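Local coordinates for protein HPT domain (Escherichia coli, PDB 2A0B) that relays phosphoryl groups, as the histidine-containing phosphotransfer domain of the sensor kinase ArcB, toward the regulator ArcA in the anaerobic repression of the arc modulon, at residues I14-L17 with E18-E22; E37-M40 with P41-S45. All coordinates share one frame; numbering follows the deposited sequence. Where two conformers were deposited one is given.

Contact 1: residues I14-L17 with E18-E22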
loop_
_atom_site.group_PDB
_atom_site.type_symbol
_atom_site.label_atom_id
_atom_site.label_comp_id
_atom_site.label_asym_id
_atom_site.label_seq_id
_atom_site.Cartn_x
_atom_site.Cartn_y
_atom_site.Cartn_z
ATOM N N ILE A 14 -6.663 8.330 8.556
ATOM C CA ILE A 14 -7.923 9.057 8.728
ATOM C C ILE A 14 -7.748 10.570 8.760
ATOM O O ILE A 14 -8.492 11.202 7.973
ATOM C CB ILE A 14 -8.742 8.574 9.937
ATOM C CG1 ILE A 14 -8.892 7.055 9.780
ATOM C CG2 ILE A 14 -10.106 9.272 9.922
ATOM C CD1 ILE A 14 -9.653 6.629 8.560
ATOM N N PRO A 15 -6.793 11.114 9.444
ATOM C CA PRO A 15 -6.584 12.590 9.436
ATOM C C PRO A 15 -6.340 13.053 7.994
ATOM O O PRO A 15 -6.937 14.101 7.612
ATOM C CB PRO A 15 -5.360 12.815 10.286
ATOM C CG PRO A 15 -5.529 11.707 11.341
ATOM C CD PRO A 15 -5.891 10.523 10.466
ATOM N N MET A 16 -5.515 12.418 7.215
ATOM C CA MET A 16 -5.211 12.832 5.844
ATOM C C MET A 16 -6.470 12.718 5.013
ATOM O O MET A 16 -6.870 13.602 4.212
ATOM C CB MET A 16 -4.048 12.057 5.217
ATOM C CG MET A 16 -3.847 12.311 3.719
ATOM S SD MET A 16 -4.856 11.218 2.709
ATOM C CE MET A 16 -3.973 11.173 1.155
ATOM N N LEU A 17 -7.222 11.597 5.107
ATOM C CA LEU A 17 -8.412 11.409 4.317
ATOM C C LEU A 17 -9.489 12.446 4.666
ATOM O O LEU A 17 -10.185 12.838 3.701
ATOM C CB LEU A 17 -8.957 9.954 4.529
ATOM C CG LEU A 17 -8.016 8.981 3.817
ATOM C CD1 LEU A 17 -8.361 7.571 4.422
ATOM C CD2 LEU A 17 -8.188 8.870 2.316
ATOM N N GLU A 18 -9.634 12.804 5.922
ATOM C CA GLU A 18 -10.690 13.745 6.289
ATOM C C GLU A 18 -10.286 15.135 5.703
ATOM O O GLU A 18 -11.226 15.784 5.192
ATOM C CB GLU A 18 -10.883 13.814 7.781
ATOM C CG GLU A 18 -11.700 12.562 8.174
ATOM C CD GLU A 18 -12.201 12.555 9.598
ATOM O OE1 GLU A 18 -11.941 13.468 10.402
ATOM O OE2 GLU A 18 -12.936 11.574 9.915
ATOM N N GLN A 19 -8.997 15.420 5.795
ATOM C CA GLN A 19 -8.598 16.743 5.225
ATOM C C GLN A 19 -8.820 16.674 3.731
ATOM O O GLN A 19 -9.344 17.660 3.085
ATOM C CB GLN A 19 -7.130 16.964 5.548
ATOM C CG GLN A 19 -6.584 18.289 4.979
ATOM C CD GLN A 19 -5.093 18.412 5.224
ATOM O OE1 GLN A 19 -4.698 19.167 6.114
ATOM N NE2 GLN A 19 -4.240 17.760 4.476
ATOM N N TYR A 20 -8.464 15.615 3.027
ATOM C CA TYR A 20 -8.689 15.468 1.617
ATOM C C TYR A 20 -10.131 15.607 1.201
ATOM O O TYR A 20 -10.438 16.291 0.167
ATOM C CB TYR A 20 -8.116 14.135 1.122
ATOM C CG TYR A 20 -6.694 14.333 0.656
ATOM C CD1 TYR A 20 -5.771 15.082 1.386
ATOM C CD2 TYR A 20 -6.280 13.758 -0.525
ATOM C CE1 TYR A 20 -4.466 15.259 0.956
ATOM C CE2 TYR A 20 -4.975 13.918 -0.970
ATOM C CZ TYR A 20 -4.079 14.672 -0.224
ATOM O OH TYR A 20 -2.790 14.807 -0.720
ATOM N N LEU A 21 -11.082 15.091 1.951
ATOM C CA LEU A 21 -12.496 15.191 1.631
ATOM C C LEU A 21 -12.920 16.682 1.651
ATOM O O LEU A 21 -13.762 17.038 0.828
ATOM C CB LEU A 21 -13.370 14.405 2.606
ATOM C CG LEU A 21 -13.545 12.923 2.200
ATOM C CD1 LEU A 21 -14.261 12.263 3.381
ATOM C CD2 LEU A 21 -14.347 12.769 0.922
ATOM N N GLU A 22 -12.442 17.397 2.609
ATOM C CA GLU A 22 -12.774 18.825 2.725
ATOM C C GLU A 22 -12.107 19.581 1.591
ATOM O O GLU A 22 -12.703 20.574 1.088
ATOM C CB GLU A 22 -12.303 19.362 4.049
ATOM C CG GLU A 22 -13.047 18.875 5.261
ATOM C CD GLU A 22 -12.182 18.666 6.483
ATOM O OE1 GLU A 22 -11.245 19.438 6.797
ATOM O OE2 GLU A 22 -12.451 17.655 7.191
#

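Contact 2: residues E37-M40 with P41-S45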
loop_
_atom_site.group_PDB
_atom_site.type_symbol
_atom_site.label_atom_id
_atom_site.label_comp_id
_atom_site.label_asym_id
_atom_site.label_seq_id
_atom_site.Cartn_x
_atom_site.Cartn_y
_atom_site.Cartn_z
ATOM N N GLU A 37 -6.089 0.150 -7.663
ATOM C CA GLU A 37 -6.487 -1.281 -7.832
ATOM C C GLU A 37 -6.066 -1.911 -9.114
ATOM O O GLU A 37 -5.803 -3.116 -9.258
ATOM C CB GLU A 37 -8.021 -1.371 -7.816
ATOM C CG GLU A 37 -8.736 -1.138 -6.518
ATOM C CD GLU A 37 -10.219 -1.432 -6.815
ATOM O OE1 GLU A 37 -10.574 -2.605 -6.890
ATOM O OE2 GLU A 37 -10.967 -0.491 -7.078
ATOM N N LYS A 38 -6.008 -1.159 -10.261
ATOM C CA LYS A 38 -5.586 -1.756 -11.500
ATOM C C LYS A 38 -4.075 -1.991 -11.579
ATOM O O LYS A 38 -3.679 -2.826 -12.370
ATOM C CB LYS A 38 -6.080 -0.956 -12.711
ATOM C CG LYS A 38 -5.209 0.046 -13.390
ATOM C CD LYS A 38 -5.820 0.449 -14.744
ATOM C CE LYS A 38 -6.260 1.903 -14.723
ATOM N NZ LYS A 38 -6.895 2.231 -16.045
ATOM N N MET A 39 -3.300 -1.196 -10.796
ATOM C CA MET A 39 -1.861 -1.351 -10.931
ATOM C C MET A 39 -1.262 -2.367 -9.925
ATOM O O MET A 39 -0.223 -2.943 -10.231
ATOM C CB MET A 39 -1.135 -0.029 -10.647
ATOM C CG MET A 39 -1.631 1.104 -11.583
ATOM S SD MET A 39 -1.442 0.781 -13.327
ATOM C CE MET A 39 0.294 0.603 -13.512
ATOM N N MET A 40 -1.991 -2.519 -8.832
ATOM C CA MET A 40 -1.413 -3.363 -7.751
ATOM C C MET A 40 -1.154 -4.795 -8.147
ATOM O O MET A 40 -0.078 -5.325 -7.737
ATOM C CB MET A 40 -2.238 -3.255 -6.488
ATOM C CG MET A 40 -1.850 -2.244 -5.442
ATOM S SD MET A 40 -0.119 -2.384 -4.889
ATOM C CE MET A 40 -0.275 -3.301 -3.330
ATOM N N PRO A 41 -1.982 -5.457 -8.924
ATOM C CA PRO A 41 -1.663 -6.823 -9.325
ATOM C C PRO A 41 -0.299 -6.937 -9.955
ATOM O O PRO A 41 0.556 -7.829 -9.656
ATOM C CB PRO A 41 -2.770 -7.262 -10.290
ATOM C CG PRO A 41 -3.903 -6.387 -9.909
ATOM C CD PRO A 41 -3.303 -5.056 -9.458
ATOM N N GLY A 42 0.069 -6.033 -10.879
ATOM C CA GLY A 42 1.333 -6.014 -11.519
ATOM C C GLY A 42 2.467 -5.634 -10.593
ATOM O O GLY A 42 3.575 -6.189 -10.720
ATOM N N TYR A 43 2.287 -4.720 -9.643
ATOM C CA TYR A 43 3.302 -4.310 -8.703
ATOM C C TYR A 43 3.640 -5.548 -7.783
ATOM O O TYR A 43 4.823 -5.726 -7.553
ATOM C CB TYR A 43 2.922 -3.112 -7.835
ATOM C CG TYR A 43 2.723 -1.767 -8.615
ATOM C CD1 TYR A 43 3.116 -1.674 -9.907
ATOM C CD2 TYR A 43 2.113 -0.779 -7.858
ATOM C CE1 TYR A 43 2.929 -0.415 -10.575
ATOM C CE2 TYR A 43 1.914 0.506 -8.492
ATOM C CZ TYR A 43 2.336 0.529 -9.792
ATOM O OH TYR A 43 2.190 1.789 -10.491
ATOM N N VAL A 44 2.579 -6.236 -7.423
ATOM C CA VAL A 44 2.894 -7.384 -6.483
ATOM C C VAL A 44 3.561 -8.486 -7.278
ATOM O O VAL A 44 4.544 -9.073 -6.767
ATOM C CB VAL A 44 1.604 -7.800 -5.809
ATOM C CG1 VAL A 44 1.810 -9.184 -5.100
ATOM C CG2 VAL A 44 1.102 -6.846 -4.747
ATOM N N SER A 45 3.177 -8.734 -8.531
ATOM C CA SER A 45 3.858 -9.717 -9.347
ATOM C C SER A 45 5.322 -9.381 -9.556
ATOM O O SER A 45 6.216 -10.245 -9.574
ATOM C CB SER A 45 3.136 -9.947 -10.677
ATOM O OG SER A 45 1.797 -10.338 -10.400
HETATM O O HOH W 1 -1.526 -4.531 -12.915
#

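Contact 1: residues I14-L17 with E18-E22
Met-16 and Tyr-20 meet one helical turn apart in a Met-aromatic contact on helix 14-23, a short helix near the surface of the domain. In the conformer described here, one of two for Met-16, the methionine lies over one face of the tyrosine ring. Its methyl CE stands 3.7 Å from the centroid of the Tyr-20 ring, a CH-pi contact displaced a little toward the rim near CE2 and CZ. The sulfur stands over the same face almost above the ring centre, leaning slightly toward CG and CD1: SD of Met-16 is 4.2 Å from the centroid of Tyr-20, only 10° off the ring normal. Met-16 reaches there because CG stands anti to the backbone N (chi1 171°) and the chain then bends at chi2, which lays the thioether across the ring instead of letting it run straight outward. Were Tyr-20 replaced by an alanine, the thioether of Met-16 would probably lose the flat surface it rests on and be freer to turn, and the touch on Ile-29 of helix 26-52 would go too.

Beneath this pair the backbone is regular. Tyr-20 N donates to Met-16 O over 2.8 Å in a nearly straight bond (168°), and Glu-18 N reaches Ile-14 O at the same 2.8 Å. In one of the two conformers of Ile-14, its CG2 also lies 3.6 Å from OE2 of Glu-18, a methyl group meeting the carboxylate without any polar bond. The result is an i to i+4 Met-aromatic pair on a short helix whose leucines, Leu-17 on Leu-115 and Trp-118 and Leu-21 on Ala-122, pack against helix 93-122 of the HPt domain.

Contact 2: residues E37-M40 with P41-S45
Met-40 is the buried centre of this turn of helix 26-52, where one side chain meets two residues of the next turn. Its methyl CE lies 4.1 Å from CG2 of Val-44, while SD approaches the Tyr-43 ring obliquely in a Met-aromatic contact, coming within 4.0 Å of CD2 of Tyr-43. Bends at both chi2 and chi3 carry the thioether forward along the helix to these partners. Met-104 and Trp-108 of helix 93-122 pack on Met-40.

Farther out, Met-39 attends to the tyrosine in a different way. Its CB sits over the ring face of Tyr-43, 4.0 Å from the centroid in a CH-pi contact, and its twice-bent chain brings CE near the phenolic OH. The carbonyl oxygen of Met-39 also lies above the ring, offset toward the rim. With CG beside its own backbone N (chi1 -65°), Tyr-43 leans back over the preceding turn, and Glu-62, Lys-65 and Ile-66 of the neighbouring helix 56-72 touch it.

At the polar edge, Pro-41 interrupts the backbone ladder. It has no N-H to offer Glu-37 O, and its CD stands 3.2 Å from that oxygen instead. Gly-42 N is likewise without a bond to the turn before; a water bridges the opening, donating to Lys-38 O and accepting from Gly-42 N at 3.0 Å. Regular bonding resumes with Tyr-43 N to Met-39 O and Val-44 N to Met-40 O. One turn on, Pro-41 O is gripped from opposite faces of its plane by Ser-45 N and by Ser-45 OG, the latter at 2.9 Å. The loss of the bond that Pro-41 cannot make is what defines a proline kink; here a water spans the next break, in a long helix of the four-helix-bundle HPt domain.

In the fold
Both contacts set a methionine against a tyrosine within one helix, contact 1 at the surface and contact 2 partly buried. Their centres lie about 25 Å apart, on opposite sides of the chain's centre, and their nearest atoms stay about 13 Å from each other. Helices 14-23 and 26-52 follow one another in the chain, and both pack on helix 93-122. Contact 2 lies near the phosphorylation site: the side chain of Tyr-43 is about 10 Å from that of His-64. The bound zinc ion is about 11 Å from the side chain of Met-40, and the side chain of Ile-14 is about 11 Å from that of the zinc-site residue His-77.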